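PDB 3UP9: putative uncharacterized protein from Actinomyces odontolyticus, which probably binds methionine, held here as selenomethionine, as a membrane-anchored substrate-binding lipoprotein of the NlpA family, likely serving methionine uptake. Local coordinates for residues Lys98-Leu103 with Gln128-Ile133; Ile109-Asp114 with Ser119-Leu124; Val140-Val145 with Phe153-Gly158; Val162-Leu165 with Tyr170-Ile173. All coordinates share one frame; numbering follows the deposited sequence.

In the fold
All four contacts lie on one side of the chain's centre, in the lobe built round the mixed sheet of strands 151-156, 107-112, 170-173, 91-93 and 191-192, as in two-lobed periplasmic-type binding proteins. Contact 2 falls within the chain span bracketed by contact 1; contacts 3 and 4 follow in order. Contacts 2 and 3, on neighbouring strands, have centres about 6 Å apart, and contact 4 is about 11 Å from contact 2. Helix 115-127 covers one face of the sheet and helix 161-164 the other. Contact 1 packs loops about 22 Å from the chain's centre, whereas contact 2 carries Arg120 of the ligand pocket.

Contact 1 (Lys98-Leu103 with Gln128-Ile133); sequences KSLDEL and QGLVSI
A cluster of leucines towards the outer end of the lobe brings Leu100 and Leu103, from the link between strands 91-93 and 107-112, against Leu130, just beyond helix 115-127. CD2 of Leu103 meets both methyls of Leu130, at 3.7 Å from CD1 and slightly farther from CD2. Chi1 of Leu130 (-167°) turns its CG opposite the backbone N, extending the branch towards the loop. Leu100 divides its two methyls: CD1 lies 4.2 Å from Leu130 CD2, while CD2 rests on the aliphatic part of Gln128, 3.8 Å from CG. No hydrogen bond joins the two segments. An ST turn leads into the single 3-10 turn 100-102: Ser99 OG accepts from Asp101 N at 3.0 Å, and Leu103 N bonds to Leu100 O at 3.2 Å. This turn presents Leu100 and Leu103 on the same side, three residues apart. Tyr170 of strand 170-173 packs against the loop, touching both leucines and hydrogen-bonding through its OH to Ser99 O. Phe151 of strand 151-156 packs on both Leu103 and Leu130.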
loop_
_atom_site.group_PDB
_atom_site.type_symbol
_atom_site.label_atom_id
_atom_site.label_comp_id
_atom_site.label_asym_id
_atom_site.label_seq_id
_atom_site.Cartn_x
_atom_site.Cartn_y
_atom_site.Cartn_z
ATOM N N LYS A 98 22.987 4.582 5.461
ATOM C CA LYS A 98 22.214 3.863 6.486
ATOM C C LYS A 98 21.527 4.900 7.461
ATOM O O LYS A 98 20.754 4.519 8.332
ATOM C CB LYS A 98 23.120 2.858 7.222
ATOM C CG LYS A 98 23.025 1.330 6.973
ATOM C CD LYS A 98 23.888 0.724 5.903
ATOM C CE LYS A 98 24.818 -0.433 6.368
ATOM N NZ LYS A 98 24.316 -1.785 6.642
ATOM N N SER A 99 21.786 6.194 7.296
ATOM C CA SER A 99 21.179 7.237 8.148
ATOM C C SER A 99 20.698 8.381 7.281
ATOM O O SER A 99 21.409 8.832 6.392
ATOM C CB SER A 99 22.177 7.819 9.167
ATOM O OG SER A 99 21.621 8.931 9.859
ATOM N N LEU A 100 19.484 8.856 7.557
ATOM C CA LEU A 100 18.964 10.076 6.923
ATOM C C LEU A 100 19.793 11.335 7.250
ATOM O O LEU A 100 19.804 12.291 6.493
ATOM C CB LEU A 100 17.477 10.243 7.291
ATOM C CG LEU A 100 16.579 11.200 6.515
ATOM C CD1 LEU A 100 16.725 10.905 5.022
ATOM C CD2 LEU A 100 15.141 11.027 7.001
ATOM N N ASP A 101 20.539 11.340 8.342
ATOM C CA ASP A 101 21.431 12.469 8.662
ATOM C C ASP A 101 22.605 12.659 7.711
ATOM O O ASP A 101 23.280 13.665 7.777
ATOM C CB ASP A 101 22.009 12.309 10.062
ATOM C CG ASP A 101 20.964 12.491 11.164
ATOM O OD1 ASP A 101 19.837 13.035 10.932
ATOM O OD2 ASP A 101 21.318 12.098 12.291
ATOM N N GLU A 102 22.847 11.679 6.847
ATOM C CA GLU A 102 23.919 11.715 5.903
ATOM C C GLU A 102 23.459 12.214 4.544
ATOM O O GLU A 102 24.208 12.190 3.606
ATOM C CB GLU A 102 24.560 10.334 5.853
ATOM C CG GLU A 102 25.160 9.941 7.215
ATOM C CD GLU A 102 26.172 10.964 7.749
ATOM O OE1 GLU A 102 27.118 11.310 7.016
ATOM O OE2 GLU A 102 26.072 11.409 8.911
ATOM N N LEU A 103 22.218 12.673 4.458
ATOM C CA LEU A 103 21.691 13.336 3.280
ATOM C C LEU A 103 22.680 14.426 2.879
ATOM O O LEU A 103 22.884 15.390 3.612
ATOM C CB LEU A 103 20.294 13.939 3.540
ATOM C CG LEU A 103 19.559 14.668 2.393
ATOM C CD1 LEU A 103 19.364 13.784 1.138
ATOM C CD2 LEU A 103 18.221 15.244 2.896
ATOM N N GLN A 128 10.876 13.208 11.017
ATOM C CA GLN A 128 12.348 13.286 11.063
ATOM C C GLN A 128 12.948 14.725 11.000
ATOM O O GLN A 128 14.155 14.860 10.929
ATOM C CB GLN A 128 12.995 12.412 9.925
ATOM C CG GLN A 128 12.574 10.938 9.839
ATOM C CD GLN A 128 12.660 10.261 11.177
ATOM O OE1 GLN A 128 13.746 10.073 11.703
ATOM N NE2 GLN A 128 11.511 9.985 11.781
ATOM N N GLY A 129 12.131 15.767 11.045
ATOM C CA GLY A 129 12.620 17.141 11.021
ATOM C C GLY A 129 13.123 17.632 9.668
ATOM O O GLY A 129 13.739 18.681 9.603
ATOM N N LEU A 130 12.833 16.902 8.576
ATOM C CA LEU A 130 13.400 17.185 7.240
ATOM C C LEU A 130 12.526 18.105 6.377
ATOM O O LEU A 130 13.045 18.827 5.535
ATOM C CB LEU A 130 13.731 15.867 6.509
ATOM C CG LEU A 130 14.599 15.892 5.243
ATOM C CD1 LEU A 130 15.989 16.311 5.644
ATOM C CD2 LEU A 130 14.655 14.540 4.518
ATOM N N VAL A 131 11.208 18.058 6.556
ATOM C CA VAL A 131 10.311 19.049 5.977
ATOM C C VAL A 131 9.320 19.596 7.042
ATOM O O VAL A 131 9.005 18.982 8.071
ATOM C CB VAL A 131 9.536 18.495 4.741
ATOM C CG1 VAL A 131 10.496 17.904 3.701
ATOM C CG2 VAL A 131 8.480 17.464 5.159
ATOM N N SER A 132 8.817 20.773 6.777
ATOM C CA SER A 132 7.792 21.396 7.616
ATOM C C SER A 132 6.456 21.391 6.845
ATOM O O SER A 132 6.438 21.789 5.674
ATOM C CB SER A 132 8.250 22.804 7.938
ATOM O OG SER A 132 7.147 23.600 8.081
ATOM N N ILE A 133 5.372 20.866 7.426
ATOM C CA ILE A 133 4.050 20.922 6.739
ATOM C C ILE A 133 3.158 22.023 7.331
ATOM O O ILE A 133 2.877 22.003 8.515
ATOM C CB ILE A 133 3.304 19.571 6.784
ATOM C CG1 ILE A 133 4.180 18.467 6.169
ATOM C CG2 ILE A 133 1.975 19.729 6.041
ATOM C CD1 ILE A 133 4.104 17.132 6.858
#

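Contact 2 (Ile109-Asp114 with Ser119-Leu124); sequences IGIISD and SRALEL. With MSE (selenomethionine), chain B.
With chi1 at -167° and chi2 at 157°, Ile111 is nearly stretched out from strand 107-112, and its CG1-CD1 arm reaches Ala121 and Leu122 on helix 115-127. CG1 lies 4.1 Å from Ala121 CB, and CD1 goes on to Leu122, 3.7 Å from CD2 and almost as near CG. The two long side chains meet at about a right angle, the tip of the isoleucine set against the branch point of the leucine. Phe153 of the neighbouring strand 151-156 touches both Ile111 and Leu122. This is a beta-alpha unit: the strand runs into a short turn, Asp114 takes the N-cap position with its side chain on a backbone N, and the helix folds back over the sheet. One residue before Ala121, Arg120 leaves the helix as an extended chain and brings its guanidinium to the bound selenomethionine. NH1 donates to OXT at 2.9 Å with an N-H...O angle of 145°, and OXT lies at the guanidinium edge, near its plane. NH2 stays 3.8 Å from OXT, leaving a single bond to the carboxylate rather than a two-pronged grip. NE forms a salt bridge with Glu193 OE2, a second-shell carboxylate that probably fixes the rotation of the group. A leucine in place of Arg120 would probably leave the ligand carboxylate without this positive partner and Glu193 without its mate. Apolar packing joins helix to sheet, while the Arg120 bond to OXT is consistent with a role in recognising the ligand's carboxylate.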
loop_
_atom_site.group_PDB
_atom_site.type_symbol
_atom_site.label_atom_id
_atom_site.label_comp_id
_atom_site.label_asym_id
_atom_site.label_seq_id
_atom_site.Cartn_x
_atom_site.Cartn_y
_atom_site.Cartn_z
ATOM N N ILE A 109 15.942 12.748 -2.872
ATOM C CA ILE A 109 15.046 11.777 -2.249
ATOM C C ILE A 109 13.963 11.504 -3.268
ATOM O O ILE A 109 13.254 12.402 -3.663
ATOM C CB ILE A 109 14.411 12.255 -0.923
ATOM C CG1 ILE A 109 15.504 12.567 0.129
ATOM C CG2 ILE A 109 13.419 11.208 -0.383
ATOM C CD1 ILE A 109 14.995 12.947 1.508
ATOM N N GLY A 110 13.912 10.257 -3.730
ATOM C CA GLY A 110 12.803 9.760 -4.529
ATOM C C GLY A 110 11.511 9.686 -3.744
ATOM O O GLY A 110 11.490 9.217 -2.602
ATOM N N ILE A 111 10.430 10.132 -4.357
ATOM C CA ILE A 111 9.123 10.208 -3.705
ATOM C C ILE A 111 8.061 9.847 -4.754
ATOM O O ILE A 111 8.141 10.257 -5.900
ATOM C CB ILE A 111 8.903 11.628 -3.102
ATOM C CG1 ILE A 111 7.699 11.678 -2.144
ATOM C CG2 ILE A 111 8.818 12.704 -4.210
ATOM C CD1 ILE A 111 7.777 12.835 -1.139
ATOM N N ILE A 112 7.090 9.039 -4.362
ATOM C CA ILE A 112 6.002 8.635 -5.240
ATOM C C ILE A 112 5.191 9.862 -5.748
ATOM O O ILE A 112 5.152 10.954 -5.129
ATOM C CB ILE A 112 5.071 7.615 -4.488
ATOM C CG1 ILE A 112 4.349 6.690 -5.484
ATOM C CG2 ILE A 112 4.101 8.374 -3.557
ATOM C CD1 ILE A 112 3.688 5.467 -4.890
ATOM N N SER A 113 4.492 9.668 -6.859
ATOM C CA SER A 113 3.842 10.791 -7.552
ATOM C C SER A 113 2.342 10.920 -7.316
ATOM O O SER A 113 1.801 11.953 -7.582
ATOM C CB SER A 113 4.151 10.750 -9.069
ATOM O OG SER A 113 3.701 9.521 -9.577
ATOM N N ASP A 114 1.682 9.904 -6.768
ATOM C CA ASP A 114 0.241 10.016 -6.449
ATOM C C ASP A 114 0.024 10.853 -5.165
ATOM O O ASP A 114 0.855 10.793 -4.247
ATOM C CB ASP A 114 -0.408 8.627 -6.402
ATOM C CG ASP A 114 -0.188 7.874 -5.077
ATOM O OD1 ASP A 114 -0.905 8.155 -4.055
ATOM O OD2 ASP A 114 0.648 6.938 -5.077
ATOM N N SER A 119 1.737 12.493 -0.022
ATOM C CA SER A 119 1.362 13.143 1.219
ATOM C C SER A 119 1.817 12.319 2.452
ATOM O O SER A 119 2.444 12.856 3.382
ATOM C CB SER A 119 -0.131 13.433 1.241
ATOM O OG SER A 119 -0.390 13.997 2.490
ATOM N N ARG A 120 1.586 11.006 2.409
ATOM C CA ARG A 120 1.977 10.153 3.524
ATOM C C ARG A 120 3.536 10.089 3.747
ATOM O O ARG A 120 3.998 10.096 4.889
ATOM C CB ARG A 120 1.360 8.784 3.305
ATOM C CG ARG A 120 1.825 7.702 4.248
ATOM C CD ARG A 120 1.173 6.402 3.823
ATOM N NE ARG A 120 1.466 5.246 4.667
ATOM C CZ ARG A 120 1.241 3.997 4.268
ATOM N NH1 ARG A 120 0.674 3.767 3.106
ATOM N NH2 ARG A 120 1.490 2.992 5.059
ATOM N N ALA A 121 4.299 10.046 2.646
ATOM C CA ALA A 121 5.769 10.056 2.634
ATOM C C ALA A 121 6.315 11.385 3.188
ATOM O O ALA A 121 7.269 11.398 3.980
ATOM C CB ALA A 121 6.286 9.811 1.199
ATOM N N LEU A 122 5.703 12.495 2.751
ATOM C CA LEU A 122 5.970 13.836 3.303
ATOM C C LEU A 122 5.758 13.905 4.813
ATOM O O LEU A 122 6.623 14.426 5.506
ATOM C CB LEU A 122 5.226 14.951 2.530
ATOM C CG LEU A 122 5.853 15.179 1.109
ATOM C CD1 LEU A 122 4.988 16.130 0.290
ATOM C CD2 LEU A 122 7.313 15.624 1.188
ATOM N N GLU A 123 4.674 13.329 5.340
ATOM C CA GLU A 123 4.460 13.270 6.816
ATOM C C GLU A 123 5.608 12.508 7.521
ATOM O O GLU A 123 6.072 12.890 8.601
ATOM C CB GLU A 123 3.164 12.530 7.182
ATOM C CG GLU A 123 1.896 12.905 6.439
ATOM C CD GLU A 123 1.355 14.254 6.799
ATOM O OE1 GLU A 123 1.991 14.914 7.660
ATOM O OE2 GLU A 123 0.296 14.644 6.221
ATOM N N LEU A 124 5.996 11.380 6.924
ATOM C CA LEU A 124 7.006 10.531 7.496
ATOM C C LEU A 124 8.270 11.343 7.599
ATOM O O LEU A 124 8.922 11.286 8.637
ATOM C CB LEU A 124 7.243 9.258 6.645
ATOM C CG LEU A 124 8.329 8.335 7.184
ATOM C CD1 LEU A 124 7.877 7.869 8.574
ATOM C CD2 LEU A 124 8.538 7.188 6.211
HETATM N N MSE B 300 0.084 -1.547 -0.147
HETATM C CA MSE B 300 0.246 -0.081 -0.028
HETATM C C MSE B 300 0.383 0.392 1.399
HETATM O O MSE B 300 -0.235 -0.209 2.319
HETATM O OXT MSE B 300 1.111 1.379 1.591
HETATM C CB MSE B 300 -0.934 0.621 -0.648
HETATM C CG MSE B 300 -0.801 2.175 -0.702
HETATM SE SE MSE B 300 -2.368 2.951 -1.488
HETATM C CE MSE B 300 -2.494 2.035 -3.264
#

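Contact 3 (Val140-Val145 with Phe153-Gly158); sequences VNINTV and FREVEG
Asn141 O accepts from two backbone amides, Thr144 N at 2.9 Å and Val145 N at 3.3 Å, closing the turn that holds Ile142 against Phe153 and Glu155. The turn 141-144 is a type I beta turn, and it packs beside the edge strand 151-156 of the five-stranded sheet. A weak bond from Asn143 N to Asn141 OD1 adds to its closure. Ile142 at the turn's second position then touches the strand with both branches. Its CG2 lies over one face of the Phe153 ring in a CH-pi contact, 4.0 Å from the centroid and 28° off the ring normal. CG1 takes the place between backbone N and carbonyl carbon (chi1 63°), which carries CD1 on to the CG of Glu155. Gln118 of helix 115-127 ties the two segments by its amide: OE1 is hydrogen-bonded to Ile142 N and NE2 to Glu155 OE2, so the glutamate's polar end has a partner while its aliphatic part serves as packing surface. Phe151 stands edge-to-face with Phe153, and Val145 CG2 approaches Phe153 CE2 obliquely at 4.4 Å. The shortest approach across the segments is Ile142 CD1 to Glu155 CG, 3.5 Å.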
loop_
_atom_site.group_PDB
_atom_site.type_symbol
_atom_site.label_atom_id
_atom_site.label_comp_id
_atom_site.label_asym_id
_atom_site.label_seq_id
_atom_site.Cartn_x
_atom_site.Cartn_y
_atom_site.Cartn_z
ATOM N N VAL A 140 -1.116 18.604 0.962
ATOM C CA VAL A 140 0.323 18.317 1.243
ATOM C C VAL A 140 1.082 17.601 0.094
ATOM O O VAL A 140 0.875 16.397 -0.188
ATOM C CB VAL A 140 0.505 17.484 2.549
ATOM C CG1 VAL A 140 1.980 17.246 2.871
ATOM C CG2 VAL A 140 -0.212 18.140 3.723
ATOM N N ASN A 141 1.986 18.346 -0.537
ATOM C CA ASN A 141 2.762 17.868 -1.681
ATOM C C ASN A 141 4.179 18.504 -1.777
ATOM O O ASN A 141 4.491 19.436 -1.043
ATOM C CB ASN A 141 1.936 18.039 -2.971
ATOM C CG ASN A 141 1.724 19.504 -3.377
ATOM O OD1 ASN A 141 2.668 20.315 -3.446
ATOM N ND2 ASN A 141 0.477 19.834 -3.682
ATOM N N ILE A 142 5.038 17.998 -2.658
ATOM C CA ILE A 142 6.407 18.522 -2.744
ATOM C C ILE A 142 6.530 20.035 -2.956
ATOM O O ILE A 142 7.528 20.621 -2.488
ATOM C CB ILE A 142 7.329 17.753 -3.742
ATOM C CG1 ILE A 142 6.857 17.826 -5.213
ATOM C CG2 ILE A 142 7.538 16.336 -3.239
ATOM C CD1 ILE A 142 7.792 17.146 -6.227
ATOM N N ASN A 143 5.525 20.668 -3.602
ATOM C CA ASN A 143 5.485 22.147 -3.765
ATOM C C ASN A 143 4.885 22.935 -2.596
ATOM O O ASN A 143 5.012 24.149 -2.599
ATOM C CB ASN A 143 4.717 22.578 -5.033
ATOM C CG ASN A 143 5.148 21.822 -6.267
ATOM O OD1 ASN A 143 6.341 21.710 -6.584
ATOM N ND2 ASN A 143 4.172 21.256 -6.958
ATOM N N THR A 144 4.214 22.302 -1.623
ATOM C CA THR A 144 3.608 23.061 -0.500
ATOM C C THR A 144 4.292 22.867 0.863
ATOM O O THR A 144 3.979 23.586 1.794
ATOM C CB THR A 144 2.060 22.846 -0.379
ATOM O OG1 THR A 144 1.777 21.588 0.240
ATOM C CG2 THR A 144 1.370 22.919 -1.754
ATOM N N VAL A 145 5.224 21.917 0.981
ATOM C CA VAL A 145 5.992 21.716 2.233
ATOM C C VAL A 145 7.244 22.627 2.201
ATOM O O VAL A 145 7.568 23.165 1.136
ATOM C CB VAL A 145 6.327 20.240 2.457
ATOM C CG1 VAL A 145 5.028 19.463 2.523
ATOM C CG2 VAL A 145 7.251 19.695 1.365
ATOM N N PHE A 153 13.544 16.792 -3.935
ATOM C CA PHE A 153 12.714 15.634 -4.182
ATOM C C PHE A 153 12.728 15.274 -5.652
ATOM O O PHE A 153 12.815 16.138 -6.518
ATOM C CB PHE A 153 11.277 15.893 -3.779
ATOM C CG PHE A 153 11.058 15.984 -2.297
ATOM C CD1 PHE A 153 11.049 14.851 -1.531
ATOM C CD2 PHE A 153 10.798 17.214 -1.691
ATOM C CE1 PHE A 153 10.832 14.933 -0.168
ATOM C CE2 PHE A 153 10.550 17.298 -0.335
ATOM C CZ PHE A 153 10.579 16.150 0.424
ATOM N N ARG A 154 12.655 13.995 -5.945
ATOM C CA ARG A 154 12.443 13.574 -7.335
ATOM C C ARG A 154 11.273 12.627 -7.396
ATOM O O ARG A 154 11.318 11.530 -6.831
ATOM C CB ARG A 154 13.679 12.892 -7.910
ATOM C CG ARG A 154 14.894 13.763 -7.908
ATOM C CD ARG A 154 14.795 14.859 -8.927
ATOM N NE ARG A 154 16.173 15.215 -9.175
ATOM C CZ ARG A 154 16.979 14.577 -10.030
ATOM N NH1 ARG A 154 16.540 13.574 -10.822
ATOM N NH2 ARG A 154 18.237 14.981 -10.106
ATOM N N GLU A 155 10.218 13.071 -8.074
ATOM C CA GLU A 155 8.998 12.286 -8.220
ATOM C C GLU A 155 9.271 11.163 -9.138
ATOM O O GLU A 155 9.827 11.347 -10.179
ATOM C CB GLU A 155 7.894 13.106 -8.819
ATOM C CG GLU A 155 7.282 14.121 -7.891
ATOM C CD GLU A 155 5.923 14.558 -8.425
ATOM O OE1 GLU A 155 5.733 14.467 -9.651
ATOM O OE2 GLU A 155 5.045 14.944 -7.631
ATOM N N VAL A 156 8.853 9.985 -8.736
ATOM C CA VAL A 156 9.088 8.777 -9.453
ATOM C C VAL A 156 7.740 8.071 -9.402
ATOM O O VAL A 156 6.975 8.227 -8.436
ATOM C CB VAL A 156 10.234 8.026 -8.752
ATOM C CG1 VAL A 156 10.154 6.538 -8.942
ATOM C CG2 VAL A 156 11.568 8.538 -9.259
ATOM N N GLU A 157 7.420 7.317 -10.440
ATOM C CA GLU A 157 6.194 6.532 -10.429
ATOM C C GLU A 157 6.435 5.357 -9.506
ATOM O O GLU A 157 7.543 4.919 -9.366
ATOM C CB GLU A 157 5.807 6.059 -11.843
ATOM C CG GLU A 157 5.055 7.113 -12.673
ATOM C CD GLU A 157 4.785 6.651 -14.107
ATOM O OE1 GLU A 157 5.490 5.735 -14.586
ATOM O OE2 GLU A 157 3.862 7.185 -14.762
ATOM N N GLY A 158 5.391 4.878 -8.845
ATOM C CA GLY A 158 5.525 3.852 -7.826
ATOM C C GLY A 158 6.374 2.637 -8.142
ATOM O O GLY A 158 7.185 2.237 -7.325
#

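Contact 4 (Val162-Leu165 with Tyr170-Ile173); sequences VRSL and YAVI
Leu165 lays one methyl over Ala171 and points the other at Ile173. Its CD2 is 3.4 Å from Ala171 CB, a close fit, and 3.6 Å from Ala171 N, so this methyl covers the start of the strand's backbone as well as the alanine side chain. CD1 meets Ile173 CD1 at 3.9 Å, tip to tip. Chi1 of -60° sets CG opposite the carbonyl carbon, and this swings the fork of the leucine towards the strand although its CB leaves the backbone to one side. Ser164 adds its OG, 3.6 Å from Ala171 CB. That hydroxyl is hydrogen-bonded to Leu161 O one turn back, which satisfies the polar atom and leaves the alanine methyl a purely van der Waals neighbour. Val162 completes the row, its CG2 at 4.0 Å from Ile173 CD1, the two side chains meeting at about a right angle. An alanine in place of Leu165 would probably open a gap over Ala171 and leave the tip of Ile173 with less to hold it. The small Ala171 probably allows the short, weakly bonded helix 161-164 to approach this closely, a helix of about one turn in which Leu165 N bonds to Val162 O at 3.1 Å. Strand 170-173 lies between strands 107-112 and 91-93, bonded to Gly110 on one flank and to Gly91 and Phe93 on the other. Ala171 and Ile173 face helix 161-164, whereas Val172 turns to the opposite face, where it packs on Ala121 and Leu125 of helix 115-127.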
loop_
_atom_site.group_PDB
_atom_site.type_symbol
_atom_site.label_atom_id
_atom_site.label_comp_id
_atom_site.label_asym_id
_atom_site.label_seq_id
_atom_site.Cartn_x
_atom_site.Cartn_y
_atom_site.Cartn_z
ATOM N N VAL A 162 11.994 1.450 -6.158
ATOM C CA VAL A 162 13.150 0.596 -5.831
ATOM C C VAL A 162 14.283 0.825 -6.804
ATOM O O VAL A 162 15.382 1.072 -6.370
ATOM C CB VAL A 162 12.811 -0.901 -5.797
ATOM C CG1 VAL A 162 14.084 -1.776 -5.609
ATOM C CG2 VAL A 162 11.825 -1.155 -4.709
ATOM N N ARG A 163 14.027 0.781 -8.107
ATOM C CA ARG A 163 15.039 1.183 -9.139
ATOM C C ARG A 163 15.670 2.595 -8.883
ATOM O O ARG A 163 16.847 2.785 -9.156
ATOM C CB ARG A 163 14.437 1.094 -10.565
ATOM C CG ARG A 163 15.334 1.471 -11.750
ATOM C CD ARG A 163 16.609 0.632 -11.758
ATOM N NE ARG A 163 17.423 0.660 -13.007
ATOM C CZ ARG A 163 18.516 1.418 -13.256
ATOM N NH1 ARG A 163 18.971 2.318 -12.387
ATOM N NH2 ARG A 163 19.158 1.295 -14.423
ATOM N N SER A 164 14.917 3.552 -8.316
ATOM C CA SER A 164 15.417 4.916 -8.116
ATOM C C SER A 164 16.503 4.966 -7.062
ATOM O O SER A 164 17.261 5.910 -7.026
ATOM C CB SER A 164 14.308 5.918 -7.804
ATOM O OG SER A 164 13.844 5.791 -6.471
ATOM N N LEU A 165 16.571 3.955 -6.198
ATOM C CA LEU A 165 17.665 3.796 -5.226
ATOM C C LEU A 165 19.071 3.711 -5.873
ATOM O O LEU A 165 20.058 4.071 -5.239
ATOM C CB LEU A 165 17.383 2.592 -4.287
ATOM C CG LEU A 165 16.111 2.596 -3.403
ATOM C CD1 LEU A 165 15.922 1.266 -2.691
ATOM C CD2 LEU A 165 16.104 3.757 -2.433
ATOM N N TYR A 170 18.198 8.530 -1.261
ATOM C CA TYR A 170 17.148 7.844 -0.510
ATOM C C TYR A 170 15.943 7.752 -1.386
ATOM O O TYR A 170 15.832 8.506 -2.340
ATOM C CB TYR A 170 16.721 8.618 0.775
ATOM C CG TYR A 170 17.871 8.954 1.680
ATOM C CD1 TYR A 170 18.651 10.068 1.435
ATOM C CD2 TYR A 170 18.219 8.145 2.702
ATOM C CE1 TYR A 170 19.753 10.352 2.205
ATOM C CE2 TYR A 170 19.305 8.432 3.492
ATOM C CZ TYR A 170 20.089 9.534 3.250
ATOM O OH TYR A 170 21.185 9.856 4.064
ATOM N N ALA A 171 15.012 6.869 -1.040
ATOM C CA ALA A 171 13.658 6.928 -1.651
ATOM C C ALA A 171 12.635 6.513 -0.608
ATOM O O ALA A 171 12.955 5.660 0.216
ATOM C CB ALA A 171 13.581 6.031 -2.883
ATOM N N VAL A 172 11.449 7.123 -0.602
ATOM C CA VAL A 172 10.354 6.675 0.297
ATOM C C VAL A 172 9.497 5.655 -0.449
ATOM O O VAL A 172 9.037 5.931 -1.538
ATOM C CB VAL A 172 9.497 7.856 0.849
ATOM C CG1 VAL A 172 8.556 7.359 1.948
ATOM C CG2 VAL A 172 10.435 8.986 1.379
ATOM N N ILE A 173 9.282 4.471 0.139
ATOM C CA ILE A 173 8.766 3.350 -0.605
ATOM C C ILE A 173 7.721 2.549 0.184
ATOM O O ILE A 173 8.048 1.944 1.190
ATOM C CB ILE A 173 9.868 2.367 -1.049
ATOM C CG1 ILE A 173 11.093 3.077 -1.670
ATOM C CG2 ILE A 173 9.281 1.332 -2.022
ATOM C CD1 ILE A 173 12.104 2.124 -2.357
#